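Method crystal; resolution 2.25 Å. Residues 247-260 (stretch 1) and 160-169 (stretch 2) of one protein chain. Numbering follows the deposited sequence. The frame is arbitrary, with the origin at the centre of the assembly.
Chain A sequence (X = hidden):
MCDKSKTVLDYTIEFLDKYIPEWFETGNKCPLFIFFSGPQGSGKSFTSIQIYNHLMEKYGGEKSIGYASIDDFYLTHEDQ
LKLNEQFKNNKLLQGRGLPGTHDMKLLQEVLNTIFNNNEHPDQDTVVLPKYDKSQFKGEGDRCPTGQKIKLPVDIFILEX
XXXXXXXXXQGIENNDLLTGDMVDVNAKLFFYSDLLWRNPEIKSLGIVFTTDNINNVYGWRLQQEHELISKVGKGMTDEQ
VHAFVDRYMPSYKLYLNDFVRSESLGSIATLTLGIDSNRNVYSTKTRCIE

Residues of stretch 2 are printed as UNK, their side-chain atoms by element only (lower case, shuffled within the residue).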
# COMPACT_ATOMS: atom_id res chain seq x y z
N ARG A 247 -4.15 -16.33 1.63
CA ARG A 247 -3.80 -15.83 0.31
C ARG A 247 -2.67 -14.80 0.37
O ARG A 247 -1.91 -14.65 -0.58
CB ARG A 247 -5.02 -15.20 -0.36
CG ARG A 247 -5.95 -16.18 -1.04
CD ARG A 247 -7.36 -15.62 -1.16
NE ARG A 247 -7.42 -14.29 -1.79
CZ ARG A 247 -7.24 -14.06 -3.09
NH1 ARG A 247 -6.98 -15.07 -3.92
NH2 ARG A 247 -7.34 -12.82 -3.56
N TYR A 248 -2.57 -14.10 1.50
CA TYR A 248 -1.55 -13.06 1.66
C TYR A 248 -0.29 -13.51 2.41
O TYR A 248 0.78 -12.96 2.20
CB TYR A 248 -2.16 -11.86 2.38
CG TYR A 248 -3.27 -11.20 1.60
CD1 TYR A 248 -3.02 -10.07 0.82
CD2 TYR A 248 -4.58 -11.70 1.64
CE1 TYR A 248 -4.05 -9.44 0.11
CE2 TYR A 248 -5.61 -11.09 0.93
CZ TYR A 248 -5.34 -9.96 0.16
OH TYR A 248 -6.35 -9.34 -0.54
N MET A 249 -0.43 -14.50 3.29
CA MET A 249 0.70 -15.00 4.06
C MET A 249 1.96 -15.36 3.28
O MET A 249 3.07 -15.10 3.74
CB MET A 249 0.26 -16.21 4.89
CG MET A 249 -0.41 -15.85 6.19
SD MET A 249 0.74 -14.96 7.25
CE MET A 249 -0.29 -13.58 7.72
N PRO A 250 1.82 -15.97 2.09
CA PRO A 250 3.03 -16.31 1.33
C PRO A 250 3.86 -15.05 1.03
O PRO A 250 5.08 -15.03 1.21
CB PRO A 250 2.48 -16.97 0.07
CG PRO A 250 1.22 -17.63 0.57
CD PRO A 250 0.62 -16.57 1.46
N SER A 251 3.17 -13.99 0.60
CA SER A 251 3.84 -12.73 0.30
C SER A 251 4.56 -12.19 1.54
O SER A 251 5.71 -11.77 1.46
CB SER A 251 2.82 -11.70 -0.18
OG SER A 251 2.32 -12.07 -1.45
N TYR A 252 3.87 -12.21 2.67
CA TYR A 252 4.45 -11.73 3.92
C TYR A 252 5.72 -12.49 4.25
O TYR A 252 6.77 -11.88 4.50
CB TYR A 252 3.43 -11.89 5.08
CG TYR A 252 2.34 -10.84 5.09
CD1 TYR A 252 1.00 -11.20 5.24
CD2 TYR A 252 2.65 -9.49 4.94
CE1 TYR A 252 -0.01 -10.23 5.23
CE2 TYR A 252 1.65 -8.51 4.93
CZ TYR A 252 0.33 -8.89 5.07
OH TYR A 252 -0.66 -7.91 5.03
N LYS A 253 5.64 -13.82 4.23
CA LYS A 253 6.78 -14.67 4.53
C LYS A 253 7.95 -14.44 3.58
O LYS A 253 9.11 -14.52 3.99
CB LYS A 253 6.38 -16.15 4.47
CG LYS A 253 5.30 -16.56 5.45
CD LYS A 253 5.00 -18.05 5.33
CE LYS A 253 3.97 -18.49 6.37
NZ LYS A 253 3.76 -19.98 6.38
N LEU A 254 7.66 -14.18 2.32
CA LEU A 254 8.71 -13.96 1.34
C LEU A 254 9.38 -12.59 1.38
O LEU A 254 10.61 -12.51 1.37
CB LEU A 254 8.16 -14.18 -0.08
CG LEU A 254 8.91 -15.15 -1.00
CD1 LEU A 254 8.57 -14.82 -2.44
CD2 LEU A 254 10.42 -15.06 -0.78
N TYR A 255 8.59 -11.51 1.44
CA TYR A 255 9.14 -10.15 1.38
C TYR A 255 9.22 -9.27 2.62
O TYR A 255 10.07 -8.38 2.68
CB TYR A 255 8.38 -9.35 0.33
CG TYR A 255 8.07 -10.08 -0.95
CD1 TYR A 255 6.77 -10.47 -1.27
CD2 TYR A 255 9.08 -10.35 -1.88
CE1 TYR A 255 6.47 -11.10 -2.49
CE2 TYR A 255 8.80 -10.97 -3.09
CZ TYR A 255 7.50 -11.35 -3.39
OH TYR A 255 7.24 -11.94 -4.60
N LEU A 256 8.35 -9.49 3.60
CA LEU A 256 8.33 -8.62 4.78
C LEU A 256 9.66 -8.38 5.48
O LEU A 256 9.97 -7.25 5.86
CB LEU A 256 7.30 -9.12 5.80
CG LEU A 256 7.04 -8.12 6.94
CD1 LEU A 256 6.46 -6.82 6.37
CD2 LEU A 256 6.10 -8.72 7.98
N ASN A 257 10.45 -9.43 5.64
CA ASN A 257 11.73 -9.29 6.33
C ASN A 257 12.72 -8.34 5.63
O ASN A 257 13.14 -7.35 6.22
CB ASN A 257 12.35 -10.67 6.52
CG ASN A 257 13.59 -10.63 7.38
OD1 ASN A 257 14.02 -9.56 7.84
ND2 ASN A 257 14.18 -11.79 7.61
N ASP A 258 13.08 -8.64 4.39
CA ASP A 258 14.02 -7.78 3.66
C ASP A 258 13.49 -6.35 3.62
O ASP A 258 14.22 -5.39 3.90
CB ASP A 258 14.22 -8.26 2.22
CG ASP A 258 14.67 -9.70 2.14
OD1 ASP A 258 15.54 -10.09 2.96
OD2 ASP A 258 14.17 -10.43 1.26
N PHE A 259 12.22 -6.20 3.27
CA PHE A 259 11.61 -4.89 3.19
C PHE A 259 11.74 -4.09 4.48
O PHE A 259 12.29 -2.98 4.49
CB PHE A 259 10.13 -5.02 2.81
CG PHE A 259 9.35 -3.76 3.04
CD1 PHE A 259 8.22 -3.77 3.86
CD2 PHE A 259 9.77 -2.56 2.49
CE1 PHE A 259 7.53 -2.60 4.13
CE2 PHE A 259 9.08 -1.38 2.74
CZ PHE A 259 7.96 -1.40 3.57
N VAL A 260 11.23 -4.62 5.58
CA VAL A 260 11.29 -3.91 6.85
C VAL A 260 12.71 -3.67 7.36
O VAL A 260 13.04 -2.57 7.81
CB VAL A 260 10.47 -4.64 7.94
CG1 VAL A 260 10.61 -3.92 9.28
CG2 VAL A 260 9.00 -4.71 7.53
N UNK A 160 -0.52 1.07 0.90
CA UNK A 160 -0.88 -0.30 0.59
C UNK A 160 -0.20 -1.24 1.58
O UNK A 160 0.76 -0.86 2.26
N UNK A 161 -0.69 -2.47 1.65
CA UNK A 161 -0.14 -3.47 2.57
C UNK A 161 1.16 -4.09 2.06
O UNK A 161 1.88 -4.72 2.83
c UNK A 161 0.07 -8.70 -0.33
n UNK A 161 -2.44 -6.00 -0.32
c UNK A 161 -1.42 -6.89 -0.07
c UNK A 161 -0.98 -7.97 -0.83
c UNK A 161 0.24 -7.30 1.64
c UNK A 161 -2.49 -5.09 0.72
c UNK A 161 -0.83 -6.53 1.16
c UNK A 161 -1.52 -5.38 1.65
c UNK A 161 0.68 -8.37 0.89
c UNK A 161 -1.17 -4.58 2.86
N UNK A 162 1.46 -3.93 0.77
CA UNK A 162 2.68 -4.50 0.19
C UNK A 162 3.64 -3.47 -0.45
O UNK A 162 4.56 -3.85 -1.18
c UNK A 162 1.73 -4.20 -4.35
c UNK A 162 0.24 -4.86 -2.08
c UNK A 162 -0.41 -4.36 -3.22
c UNK A 162 2.36 -4.70 -3.20
c UNK A 162 2.32 -5.57 -0.83
c UNK A 162 1.63 -5.03 -2.06
c UNK A 162 0.34 -4.03 -4.36
N UNK A 163 3.42 -2.19 -0.19
CA UNK A 163 4.29 -1.18 -0.75
C UNK A 163 5.71 -1.32 -0.19
O UNK A 163 5.90 -1.39 1.03
c UNK A 163 3.76 0.22 -0.45
c UNK A 163 2.18 0.23 -2.40
c UNK A 163 2.12 2.08 -0.73
c UNK A 163 2.35 0.59 -0.93
N UNK A 164 6.69 -1.38 -1.08
CA UNK A 164 8.06 -1.52 -0.62
C UNK A 164 8.62 -2.91 -0.83
O UNK A 164 9.84 -3.08 -0.85
N UNK A 165 7.75 -3.91 -0.97
CA UNK A 165 8.20 -5.28 -1.20
C UNK A 165 8.92 -5.33 -2.54
O UNK A 165 8.49 -4.68 -3.50
c UNK A 165 6.30 -6.42 0.08
c UNK A 165 7.01 -6.25 -1.24
c UNK A 165 5.26 -7.35 0.20
c UNK A 165 6.62 -5.62 1.18
c UNK A 165 5.92 -5.74 2.39
c UNK A 165 4.55 -7.48 1.40
c UNK A 165 4.88 -6.67 2.49
N UNK A 166 10.00 -6.09 -2.61
CA UNK A 166 10.75 -6.20 -3.85
C UNK A 166 10.83 -7.63 -4.36
O UNK A 166 11.02 -8.58 -3.60
n UNK A 166 12.84 -3.67 -2.42
c UNK A 166 12.15 -4.11 -3.46
c UNK A 166 12.16 -5.62 -3.69
o UNK A 166 11.53 -3.35 -4.20
N UNK A 167 10.68 -7.80 -5.68
CA UNK A 167 10.74 -9.12 -6.31
C UNK A 167 12.05 -9.85 -6.11
O UNK A 167 13.12 -9.23 -6.03
c UNK A 167 10.94 -7.41 -7.94
c UNK A 167 10.45 -8.82 -7.78
c UNK A 167 10.45 -6.75 -6.69
N UNK A 168 11.96 -11.17 -6.00
CA UNK A 168 13.14 -12.01 -5.88
C UNK A 168 13.69 -11.98 -7.30
O UNK A 168 12.97 -12.23 -8.26
c UNK A 168 11.95 -13.49 -4.24
c UNK A 168 14.04 -14.29 -5.39
c UNK A 168 12.77 -13.46 -5.53
c UNK A 168 12.63 -12.81 -3.05
N UNK A 169 14.97 -11.65 -7.44
CA UNK A 169 15.55 -11.55 -8.77
C UNK A 169 16.45 -12.71 -9.17
O UNK A 169 16.45 -13.14 -10.32
c UNK A 169 16.36 -7.76 -8.77
c UNK A 169 16.34 -10.25 -8.88
c UNK A 169 14.39 -8.98 -9.78
c UNK A 169 15.47 -9.00 -8.70
O HOH W 1 10.92 -7.25 -0.13
O HOH W 2 12.51 -9.26 -1.55

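Position 160 carries no side-chain atoms and lies out of reach of stretch 1; it is Gly 160. A CB built on it would be crowded by the side chain at position 163.

Position 161 has one carbon followed by fused five- and six-membered rings holding eight carbons and one nitrogen, an indole. With chi1 in the p well, its ring lies against Tyr 248, Ser 251 and Tyr 252. Tyr 248 turns its edge toward the indole face, with the planes at 81°, and the indole in turn directs its own edge, somewhat offset, at the face of Tyr 252. The residue is Trp 161. Tyr 248 CD1 is 3.4 Å from Trp 161 CZ2, and Ser 251 CB lies 4.1 Å from Trp 161 CH2.

At position 162 one carbon bears a ring of six carbons with no further atom, and the ring makes no contact with the helix, which identifies Phe 162. Its carbonyl instead closes a type II turn, accepting a hydrogen bond from the N of position 165 (3.2 Å from N to Phe 162 O).

Position 163 holds four carbons forked at the second. The CA-to-CB bond points away, but the backbone O lies over a face of the Phe 259 ring. This is Leu 163, with Leu 163 O 3.3 Å from Phe 259 CZ.

Position 164 has no side-chain atoms and a phi of 105°. A CB here would fall 2.1 Å from Phe 259 CE2 and also jam against the preceding carbonyl oxygen, so both the turn and the packing require its absence: Gly 164.

Position 165 again shows one carbon and a six-carbon ring, set against Tyr 255, Leu 256 and Phe 259, with the largest covered area of the stretch. It is Phe 165. Phe 259 CD1 meets the ring edge 3.4 Å from Phe 165 CE1, Tyr 255 CB is 3.6 Å from Phe 165 CG, and Leu 256 CD1 is 4.2 Å from Phe 165 CE1.

Position 166 has two carbons, the second carrying one oxygen and one nitrogen. The CA-to-CB bond points away, while one water accepts from the backbone N and donates to Tyr 255 O; the pattern fits Asn 166.

At position 167 three carbons close a ring onto the backbone N, and the CA is 4.2 Å from Tyr 255 CE2, giving Pro 167.

Position 168 has four carbons forked at the first, with one arm two carbons long that approaches Leu 254: Ile 168. Its CD1 lies 3.9 Å from Leu 254 CD2.

Position 169, four carbons forked at the second and out of reach, is Leu 169.

No direct hydrogen bond joins the stretches. Aromatic packing dominates: Trp 161 packs against Tyr 248, Ser 251 and Tyr 252, and Phe 165 against Ser 251, Tyr 252, Tyr 255, Leu 256 and Phe 259, with water bridging the backbones.

Stretch 2 160-169: GWFLGFNPIL
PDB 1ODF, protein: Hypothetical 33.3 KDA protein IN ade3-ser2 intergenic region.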